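Local coordinates for rutinosidase (Aspergillus niger, PDB 6I1A), which hydrolyses glycosidic bonds of rutinosides as a secreted family 5 glycoside hydrolase and probably acts on beta-1,3-glucans as well, at residues L139-V143 with H154-F158; F164-M168 with K221-V226; E194-N198 with A210-G215. All coordinates share one frame; numbering follows the deposited sequence.

How the contacts relate
All three contacts lie within the family 5 domain, contact 1 on the same side of the chain's centre as each of the others. Contact 1 pairs two parts of the loop after strand 131-136; contact 3 joins the loop after strand 187-190 to the start of helix 213-233; both are buried. Contact 2, on the outer helix layer, is only partly buried. Contact 1 joins backbone bonds to an aromatic cluster, contact 2 is apolar and aromatic packing without hydrogen bonds between its segments, and contact 3 turns on a carboxylate. Contacts 2 and 3 share helix 213-233 without touching. Contact 1 meets both, through V143 with A196 and W157 with Y222. Each has an N-linked sugar at its margin.

Contact 1: residues L139-V143 with H154-F158; sequences LPGGV and HWYWF. With NAG (2-acetamido-2-deoxy-beta-D-glucopyranose), chain D.
L139 lies alongside W157, both side chains pointing the same way, with L139 CD1 3.6 Å from W157 NE1 and L139 CB beside CD1 of the indole. P140 touches the same residue through its backbone: P140 O sits at the indole edge, near its plane, 3.2 Å from W157 CD1. The indole N-H itself is taken by S167 OG on helix 161-179. G141 and G142, both at positive phi, bring the two backbones within touching distance. G141 O accepts a weak, bent bond from Y156 N (2.9 Å) and has H154 CB and the edge of the Y156 ring beside it. G142 O takes the straighter bond from W157 N at 3.2 Å, while the CA-H of W155 approaches the same oxygen. V143 then places CG1 over a face of W157, 4.0 Å from the centroid of its five-membered ring, a CH-pi contact. CG anti to the backbone N (chi1 179°) extends this indole beside L139, and chi2 near 89° turns its face to V143. V143 O meets the F158 ring at its edge, 3.3 Å from CE2. L139 to G142 form a type II turn, here folding back the long loop that follows strand 131-136 of the TIM barrel.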
loop_
_atom_site.group_PDB
_atom_site.type_symbol
_atom_site.label_atom_id
_atom_site.label_comp_id
_atom_site.label_asym_id
_atom_site.label_seq_id
_atom_site.Cartn_x
_atom_site.Cartn_y
_atom_site.Cartn_z
ATOM N N LEU A 139 9.869 -6.449 23.827
ATOM C CA LEU A 139 11.119 -7.191 24.188
ATOM C C LEU A 139 12.133 -6.162 24.659
ATOM O O LEU A 139 12.063 -4.978 24.341
ATOM C CB LEU A 139 11.680 -7.968 23.002
ATOM C CG LEU A 139 10.810 -9.107 22.481
ATOM C CD1 LEU A 139 11.410 -9.691 21.210
ATOM C CD2 LEU A 139 10.606 -10.176 23.564
ATOM N N PRO A 140 13.111 -6.611 25.493
ATOM C CA PRO A 140 14.122 -5.725 26.025
ATOM C C PRO A 140 14.807 -4.883 24.957
ATOM O O PRO A 140 15.222 -5.391 23.908
ATOM C CB PRO A 140 15.090 -6.691 26.746
ATOM C CG PRO A 140 14.174 -7.835 27.187
ATOM C CD PRO A 140 13.225 -7.984 26.016
ATOM N N GLY A 141 14.853 -3.566 25.176
ATOM C CA GLY A 141 15.493 -2.590 24.309
ATOM C C GLY A 141 14.544 -1.920 23.310
ATOM O O GLY A 141 14.848 -0.829 22.872
ATOM N N GLY A 142 13.424 -2.559 23.039
ATOM C CA GLY A 142 12.426 -1.910 22.182
ATOM C C GLY A 142 12.513 -2.400 20.749
ATOM O O GLY A 142 13.580 -2.305 20.134
ATOM N N VAL A 143 11.376 -2.859 20.209
ATOM C CA VAL A 143 11.376 -3.467 18.869
ATOM C C VAL A 143 10.743 -2.571 17.789
ATOM O O VAL A 143 10.788 -2.996 16.621
ATOM C CB VAL A 143 10.690 -4.840 18.835
ATOM C CG1 VAL A 143 11.345 -5.834 19.804
ATOM C CG2 VAL A 143 9.235 -4.746 19.145
ATOM N N HIS A 154 12.324 3.739 21.583
ATOM C CA HIS A 154 13.264 2.626 21.840
ATOM C C HIS A 154 13.294 1.648 20.670
ATOM O O HIS A 154 12.294 0.944 20.453
ATOM C CB HIS A 154 12.942 1.872 23.123
ATOM C CG HIS A 154 13.098 2.637 24.394
ATOM N ND1 HIS A 154 13.257 1.958 25.611
ATOM C CD2 HIS A 154 13.094 3.949 24.682
ATOM C CE1 HIS A 154 13.284 2.865 26.569
ATOM N NE2 HIS A 154 13.228 4.097 26.074
ATOM N N TRP A 155 14.416 1.589 19.993
ATOM C CA TRP A 155 14.717 0.598 18.926
ATOM C C TRP A 155 15.999 -0.177 19.227
ATOM O O TRP A 155 16.557 -0.778 18.353
ATOM C CB TRP A 155 14.821 1.283 17.566
ATOM C CG TRP A 155 13.584 1.793 16.895
ATOM C CD1 TRP A 155 12.801 1.066 16.039
ATOM C CD2 TRP A 155 13.073 3.131 16.922
ATOM N NE1 TRP A 155 11.845 1.880 15.522
ATOM C CE2 TRP A 155 11.974 3.145 16.036
ATOM C CE3 TRP A 155 13.433 4.316 17.577
ATOM C CZ2 TRP A 155 11.211 4.290 15.768
ATOM C CZ3 TRP A 155 12.705 5.448 17.292
ATOM C CH2 TRP A 155 11.603 5.436 16.416
ATOM N N TYR A 156 16.397 -0.159 20.506
ATOM C CA TYR A 156 17.704 -0.698 20.885
ATOM C C TYR A 156 17.809 -2.209 20.733
ATOM O O TYR A 156 18.947 -2.752 20.692
ATOM C CB TYR A 156 18.060 -0.314 22.339
ATOM C CG TYR A 156 17.996 1.180 22.626
ATOM C CD1 TYR A 156 19.020 2.014 22.138
ATOM C CD2 TYR A 156 16.958 1.787 23.285
ATOM C CE1 TYR A 156 19.006 3.389 22.404
ATOM C CE2 TYR A 156 16.928 3.162 23.558
ATOM C CZ TYR A 156 17.947 3.948 23.070
ATOM O OH TYR A 156 17.893 5.316 23.291
ATOM N N TRP A 157 16.700 -2.925 20.666
ATOM C CA TRP A 157 16.724 -4.391 20.541
ATOM C C TRP A 157 17.512 -4.864 19.312
ATOM O O TRP A 157 18.215 -5.883 19.361
ATOM C CB TRP A 157 15.300 -4.893 20.488
ATOM C CG TRP A 157 15.121 -6.372 20.336
ATOM C CD1 TRP A 157 15.045 -7.270 21.355
ATOM C CD2 TRP A 157 14.852 -7.085 19.126
ATOM N NE1 TRP A 157 14.809 -8.520 20.850
ATOM C CE2 TRP A 157 14.633 -8.436 19.484
ATOM C CE3 TRP A 157 14.722 -6.741 17.786
ATOM C CZ2 TRP A 157 14.389 -9.449 18.565
ATOM C CZ3 TRP A 157 14.416 -7.735 16.875
ATOM C CH2 TRP A 157 14.204 -9.052 17.251
ATOM N N PHE A 158 17.363 -4.167 18.183
ATOM C CA PHE A 158 17.972 -4.592 16.934
ATOM C C PHE A 158 19.507 -4.676 17.055
ATOM O O PHE A 158 20.141 -3.702 17.521
ATOM C CB PHE A 158 17.616 -3.662 15.769
ATOM C CG PHE A 158 16.166 -3.799 15.366
ATOM C CD1 PHE A 158 15.813 -4.740 14.423
ATOM C CD2 PHE A 158 15.209 -2.941 15.870
ATOM C CE1 PHE A 158 14.474 -4.936 14.097
ATOM C CE2 PHE A 158 13.876 -3.096 15.489
ATOM C CZ PHE A 158 13.534 -4.079 14.590
HETATM C C1 NAG D . 22.651 -3.074 23.966
HETATM C C2 NAG D . 24.116 -2.944 24.365
HETATM C C3 NAG D . 24.122 -2.404 25.803
HETATM C C4 NAG D . 23.352 -1.121 25.869
HETATM C C5 NAG D . 21.899 -1.252 25.401
HETATM C C6 NAG D . 21.169 0.090 25.268
HETATM C C7 NAG D . 25.750 -4.464 23.426
HETATM C C8 NAG D . 26.298 -5.844 23.545
HETATM N N2 NAG D . 24.800 -4.194 24.291
HETATM O O3 NAG D . 25.505 -2.061 26.148
HETATM O O4 NAG D . 23.253 -0.672 27.256
HETATM O O5 NAG D . 21.946 -1.841 24.094
HETATM O O6 NAG D . 19.784 -0.234 25.098
HETATM O O7 NAG D . 26.140 -3.612 22.617
#

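Contact 2: residues F164-M168 with K221-V226; sequences FNYSM and KYIRAV. With NAG (2-acetamido-2-deoxy-beta-D-glucopyranose), chain E.
F164 is gripped from several directions by residues 221-226 of helix 213-233. Its ring edge reaches the backbone of Y222, with F164 CE2 3.6 Å from Y222 CA, and the ring edge of Y222 turns toward one face of F164 in a T-shaped pair, centroids 6.0 Å apart and planes at 85°. Over the opposite face runs the aliphatic part of K221, whose CE stands 4.1 Å from the F164 centroid; NZ is farther, so any cation-pi attraction is weak at most. A225 CB closes on the ring edge, 3.9 Å from F164 CZ. With CG anti to the backbone N (chi1 -171°), F164 swings its ring across to the other helix.

One turn on, M168 bends at chi2 and chi3 so that SD settles among Y222, A225 and V226; it is 4.0 Å from Y222 CE1, an oblique Met-aromatic contact. S167 CB packs against the same Y222 atom at 3.7 Å. These residues join two successive outer helices of the TIM barrel, 161-179 and 213-233, separated in the chain by strand 187-190. The axes of segments 164-168 and 221-226 cross at -32° and come within 11.1 Å, a spacing suited to the aromatic and methionine side chains between them.

Farther out, Y222 OH is hydrogen-bonded to P191 O just beyond that strand, which fixes the far end of the ring, and V226 CG2 covers one Y222 face from its own helix. S167 OG is hydrogen-bonded back to H163 O in the preceding turn. N165 leaves the interface and carries a glycan through ND2, its sugar also held by E161.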
loop_
_atom_site.group_PDB
_atom_site.type_symbol
_atom_site.label_atom_id
_atom_site.label_comp_id
_atom_site.label_asym_id
_atom_site.label_seq_id
_atom_site.Cartn_x
_atom_site.Cartn_y
_atom_site.Cartn_z
ATOM N N PHE A 164 19.124 -9.503 22.850
ATOM C CA PHE A 164 18.829 -10.828 22.257
ATOM C C PHE A 164 18.777 -11.869 23.370
ATOM O O PHE A 164 17.857 -12.668 23.490
ATOM C CB PHE A 164 19.824 -11.147 21.157
ATOM C CG PHE A 164 19.474 -12.360 20.354
ATOM C CD1 PHE A 164 19.698 -13.647 20.814
ATOM C CD2 PHE A 164 18.870 -12.186 19.114
ATOM C CE1 PHE A 164 19.334 -14.726 20.028
ATOM C CE2 PHE A 164 18.547 -13.269 18.335
ATOM C CZ PHE A 164 18.782 -14.527 18.809
ATOM N N ASN A 165 19.808 -11.868 24.202
ATOM C CA ASN A 165 19.974 -12.876 25.264
ATOM C C ASN A 165 18.828 -12.769 26.283
ATOM O O ASN A 165 18.241 -13.754 26.692
ATOM C CB ASN A 165 21.286 -12.648 26.033
ATOM C CG ASN A 165 22.470 -13.217 25.306
ATOM O OD1 ASN A 165 22.381 -13.752 24.202
ATOM N ND2 ASN A 165 23.622 -13.126 25.978
ATOM N N TYR A 166 18.466 -11.541 26.673
ATOM C CA TYR A 166 17.377 -11.392 27.672
ATOM C C TYR A 166 16.007 -11.685 27.012
ATOM O O TYR A 166 15.129 -12.221 27.662
ATOM C CB TYR A 166 17.405 -10.032 28.339
ATOM C CG TYR A 166 18.540 -9.886 29.335
ATOM C CD1 TYR A 166 18.636 -10.689 30.451
ATOM C CD2 TYR A 166 19.486 -8.932 29.134
ATOM C CE1 TYR A 166 19.666 -10.499 31.382
ATOM C CE2 TYR A 166 20.503 -8.720 30.035
ATOM C CZ TYR A 166 20.606 -9.518 31.143
ATOM O OH TYR A 166 21.657 -9.233 32.014
ATOM N N SER A 167 15.880 -11.485 25.700
ATOM C CA SER A 167 14.686 -11.939 24.969
ATOM C C SER A 167 14.540 -13.454 25.041
ATOM O O SER A 167 13.422 -13.998 25.243
ATOM C CB SER A 167 14.650 -11.460 23.528
ATOM O OG SER A 167 14.716 -10.040 23.403
ATOM N N MET A 168 15.660 -14.179 24.872
ATOM C CA MET A 168 15.596 -15.622 24.954
ATOM C C MET A 168 15.296 -16.053 26.379
ATOM O O MET A 168 14.589 -17.034 26.561
ATOM C CB MET A 168 16.927 -16.200 24.471
ATOM C CG MET A 168 17.148 -16.038 22.954
ATOM S SD MET A 168 15.819 -16.538 21.890
ATOM C CE MET A 168 15.737 -18.282 22.253
ATOM N N LYS A 221 16.896 -14.120 12.688
ATOM C CA LYS A 221 17.834 -14.754 13.633
ATOM C C LYS A 221 17.082 -15.083 14.920
ATOM O O LYS A 221 17.232 -16.162 15.495
ATOM C CB LYS A 221 19.021 -13.809 13.876
ATOM C CG LYS A 221 20.012 -14.253 14.923
ATOM C CD LYS A 221 21.008 -13.144 15.272
ATOM C CE LYS A 221 21.819 -13.418 16.527
ATOM N NZ LYS A 221 22.703 -14.572 16.268
ATOM N N TYR A 222 16.297 -14.117 15.413
ATOM C CA TYR A 222 15.568 -14.300 16.684
ATOM C C TYR A 222 14.508 -15.374 16.528
ATOM O O TYR A 222 14.402 -16.272 17.381
ATOM C CB TYR A 222 14.950 -12.973 17.103
ATOM C CG TYR A 222 14.047 -13.066 18.288
ATOM C CD1 TYR A 222 14.511 -13.415 19.527
ATOM C CD2 TYR A 222 12.667 -12.825 18.156
ATOM C CE1 TYR A 222 13.658 -13.457 20.623
ATOM C CE2 TYR A 222 11.804 -12.904 19.247
ATOM C CZ TYR A 222 12.297 -13.209 20.494
ATOM O OH TYR A 222 11.500 -13.244 21.587
ATOM N N ILE A 223 13.688 -15.305 15.479
ATOM C CA ILE A 223 12.606 -16.311 15.339
ATOM C C ILE A 223 13.197 -17.725 15.170
ATOM O O ILE A 223 12.669 -18.697 15.719
ATOM C CB ILE A 223 11.647 -15.964 14.209
ATOM C CG1 ILE A 223 10.976 -14.590 14.435
ATOM C CG2 ILE A 223 10.615 -17.084 14.069
ATOM C CD1 ILE A 223 10.097 -14.541 15.672
ATOM N N ARG A 224 14.262 -17.836 14.425
ATOM C CA ARG A 224 14.939 -19.154 14.284
ATOM C C ARG A 224 15.412 -19.624 15.656
ATOM O O ARG A 224 15.269 -20.831 15.947
ATOM C CB ARG A 224 16.100 -19.034 13.299
ATOM C CG ARG A 224 15.657 -19.036 11.860
ATOM C CD ARG A 224 16.836 -18.901 10.912
ATOM N NE ARG A 224 16.393 -19.252 9.568
ATOM C CZ ARG A 224 16.952 -18.848 8.447
ATOM N NH1 ARG A 224 16.422 -19.230 7.284
ATOM N NH2 ARG A 224 18.052 -18.083 8.450
ATOM N N ALA A 225 15.979 -18.759 16.479
ATOM C CA ALA A 225 16.393 -19.169 17.817
ATOM C C ALA A 225 15.213 -19.604 18.691
ATOM O O ALA A 225 15.312 -20.568 19.496
ATOM C CB ALA A 225 17.174 -18.094 18.485
ATOM N N VAL A 226 14.092 -18.867 18.603
ATOM C CA VAL A 226 12.899 -19.226 19.389
ATOM C C VAL A 226 12.334 -20.583 18.916
ATOM O O VAL A 226 12.010 -21.417 19.735
ATOM C CB VAL A 226 11.820 -18.126 19.294
ATOM C CG1 VAL A 226 10.519 -18.674 19.894
ATOM C CG2 VAL A 226 12.314 -16.861 19.978
HETATM C C1 NAG E . 24.834 -13.782 25.510
HETATM C C2 NAG E . 26.085 -13.073 26.091
HETATM C C3 NAG E . 27.301 -13.958 25.725
HETATM C C4 NAG E . 27.119 -15.392 26.120
HETATM C C5 NAG E . 25.809 -15.899 25.528
HETATM C C6 NAG E . 25.553 -17.328 25.899
HETATM C C7 NAG E . 26.046 -10.640 26.126
HETATM C C8 NAG E . 26.263 -9.415 25.319
HETATM N N2 NAG E . 26.250 -11.795 25.485
HETATM O O3 NAG E . 28.533 -13.377 26.245
HETATM O O4 NAG E . 28.231 -16.160 25.492
HETATM O O5 NAG E . 24.755 -15.091 26.093
HETATM O O6 NAG E . 25.525 -17.402 27.301
HETATM O O7 NAG E . 25.633 -10.585 27.308
#

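Contact 3: residues E194-N198 with A210-G215. With NAG (2-acetamido-2-deoxy-beta-D-glucopyranose), chain F; EDO (1,2-ethanediol), chain K.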
loop_
_atom_site.group_PDB
_atom_site.type_symbol
_atom_site.label_atom_id
_atom_site.label_comp_id
_atom_site.label_asym_id
_atom_site.label_seq_id
_atom_site.Cartn_x
_atom_site.Cartn_y
_atom_site.Cartn_z
ATOM N N GLU A 194 5.066 -6.814 15.941
ATOM C CA GLU A 194 5.272 -5.608 15.126
ATOM C C GLU A 194 6.687 -5.038 15.273
ATOM O O GLU A 194 6.860 -3.832 15.494
ATOM C CB GLU A 194 4.181 -4.576 15.410
ATOM C CG GLU A 194 2.806 -5.048 15.053
ATOM C CD GLU A 194 1.723 -4.006 15.314
ATOM O OE1 GLU A 194 2.009 -2.841 15.653
ATOM O OE2 GLU A 194 0.511 -4.354 15.001
ATOM N N PRO A 195 7.734 -5.856 15.023
ATOM C CA PRO A 195 9.076 -5.286 14.956
ATOM C C PRO A 195 9.164 -4.324 13.770
ATOM O O PRO A 195 8.649 -4.617 12.670
ATOM C CB PRO A 195 9.976 -6.532 14.761
ATOM C CG PRO A 195 9.056 -7.534 14.075
ATOM C CD PRO A 195 7.699 -7.275 14.668
ATOM N N ALA A 196 9.845 -3.199 13.941
ATOM C CA ALA A 196 9.986 -2.173 12.891
ATOM C C ALA A 196 11.222 -1.347 13.188
ATOM O O ALA A 196 11.314 -0.826 14.290
ATOM C CB ALA A 196 8.747 -1.345 12.830
ATOM N N ASP A 197 12.113 -1.248 12.196
ATOM C CA ASP A 197 13.350 -0.467 12.334
ATOM C C ASP A 197 13.345 0.749 11.441
ATOM O O ASP A 197 14.410 1.457 11.399
ATOM C CB ASP A 197 14.608 -1.290 12.062
ATOM C CG ASP A 197 14.725 -1.714 10.638
ATOM O OD1 ASP A 197 13.702 -1.755 9.953
ATOM O OD2 ASP A 197 15.859 -2.051 10.192
ATOM N N ASN A 198 12.284 1.032 10.678
ATOM C CA ASN A 198 12.316 2.135 9.675
ATOM C C ASN A 198 11.102 3.023 9.833
ATOM O O ASN A 198 10.704 3.686 8.827
ATOM C CB ASN A 198 12.419 1.607 8.274
ATOM C CG ASN A 198 12.782 2.682 7.283
ATOM O OD1 ASN A 198 13.606 3.549 7.582
ATOM N ND2 ASN A 198 12.125 2.651 6.104
ATOM N N ALA A 210 8.141 -0.464 6.885
ATOM C CA ALA A 210 8.447 -0.249 8.317
ATOM C C ALA A 210 9.627 -1.116 8.749
ATOM O O ALA A 210 10.213 -0.800 9.806
ATOM C CB ALA A 210 7.248 -0.603 9.120
ATOM N N LEU A 211 10.019 -2.110 8.001
ATOM C CA LEU A 211 11.120 -3.046 8.369
ATOM C C LEU A 211 12.058 -3.198 7.186
ATOM O O LEU A 211 11.599 -3.652 6.106
ATOM C CB LEU A 211 10.512 -4.369 8.846
ATOM C CG LEU A 211 11.514 -5.444 9.331
ATOM C CD1 LEU A 211 12.198 -4.997 10.646
ATOM C CD2 LEU A 211 10.824 -6.783 9.522
ATOM N N THR A 212 13.308 -2.818 7.374
ATOM C CA THR A 212 14.349 -2.976 6.327
ATOM C C THR A 212 14.807 -4.430 6.224
ATOM O O THR A 212 14.551 -5.241 7.105
ATOM C CB THR A 212 15.569 -2.084 6.555
ATOM O OG1 THR A 212 16.317 -2.617 7.662
ATOM C CG2 THR A 212 15.176 -0.661 6.851
ATOM N N ASP A 213 15.481 -4.788 5.117
ATOM C CA ASP A 213 16.058 -6.134 5.001
ATOM C C ASP A 213 17.067 -6.392 6.119
ATOM O O ASP A 213 17.115 -7.520 6.647
ATOM C CB ASP A 213 16.727 -6.321 3.627
ATOM C CG ASP A 213 15.768 -6.709 2.491
ATOM O OD1 ASP A 213 14.588 -7.208 2.708
ATOM O OD2 ASP A 213 16.202 -6.523 1.342
ATOM N N HIS A 214 17.839 -5.389 6.517
ATOM C CA HIS A 214 18.805 -5.533 7.620
ATOM C C HIS A 214 18.042 -5.866 8.923
ATOM O O HIS A 214 18.437 -6.775 9.657
ATOM C CB HIS A 214 19.560 -4.213 7.739
ATOM C CG HIS A 214 20.735 -4.177 8.630
ATOM N ND1 HIS A 214 20.812 -3.292 9.713
ATOM C CD2 HIS A 214 21.912 -4.845 8.588
ATOM C CE1 HIS A 214 21.991 -3.439 10.304
ATOM N NE2 HIS A 214 22.666 -4.424 9.669
ATOM N N GLY A 215 17.010 -5.085 9.249
ATOM C CA GLY A 215 16.215 -5.385 10.440
ATOM C C GLY A 215 15.546 -6.721 10.332
ATOM O O GLY A 215 15.476 -7.437 11.330
HETATM C C1 NAG F . 12.393 3.691 5.120
HETATM C C2 NAG F . 12.432 3.118 3.695
HETATM C C3 NAG F . 12.516 4.332 2.701
HETATM C C4 NAG F . 11.387 5.303 2.937
HETATM C C5 NAG F . 11.456 5.801 4.364
HETATM C C6 NAG F . 10.354 6.765 4.688
HETATM C C7 NAG F . 13.407 0.904 3.434
HETATM C C8 NAG F . 14.679 0.125 3.162
HETATM N N2 NAG F . 13.540 2.208 3.533
HETATM O O3 NAG F . 12.372 3.796 1.362
HETATM O O4 NAG F . 11.622 6.479 2.097
HETATM O O5 NAG F . 11.325 4.621 5.224
HETATM O O6 NAG F . 10.548 7.411 5.948
HETATM O O7 NAG F . 12.325 0.326 3.619
HETATM C C1 EDO K . -0.504 -0.509 15.540
HETATM O O1 EDO K . 0.169 -1.266 16.505
HETATM C C2 EDO K . -1.462 -1.370 14.794
HETATM O O2 EDO K . -0.818 -2.290 13.868
#
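The carboxylate of D197 provides the polar core, holding T212 with both oxygens. D197 OD1 accepts T212 N at 2.8 Å in a nearly straight bond (169°), and D197 OD2 accepts T212 OG1 at 2.6 Å; each oxygen uses its syn lone pair. The acid reaches both donors because its CG sits between the backbone N and the carbonyl carbon (chi1 67°). T212 OG1 passes the link on, accepting G215 N at 3.0 Å as the N-cap of helix 213-233, so D197 positions the capping residue. A backbone bond lies beside this group, N198 N to A210 O at 2.9 Å, with the donor above the carbonyl plane.

Apolar contacts are lighter: A196 CB meets A210 CB at 4.1 Å. N198 CB makes a van der Waals contact with T212 CG2 at 3.8 Å. N198 ND2 bears a glycan and is hydrogen-bonded to L209 O.

At the other end E194 clasps an ethanediol, probably from the crystallisation liquor, OE1 and OE2 accepting hydrogen bonds from its O1 and O2 respectively. E194-P195 fit the Glu-Pro of the family 5 Asn-Glu-Pro signature. Segment 194-198, in the loop after strand 187-190, has E194 OE2 also hydrogen-bonded to H266 ND1 of strand 261-269 and runs to the N-terminus of helix 213-233, with P195 resting on V219 of that helix.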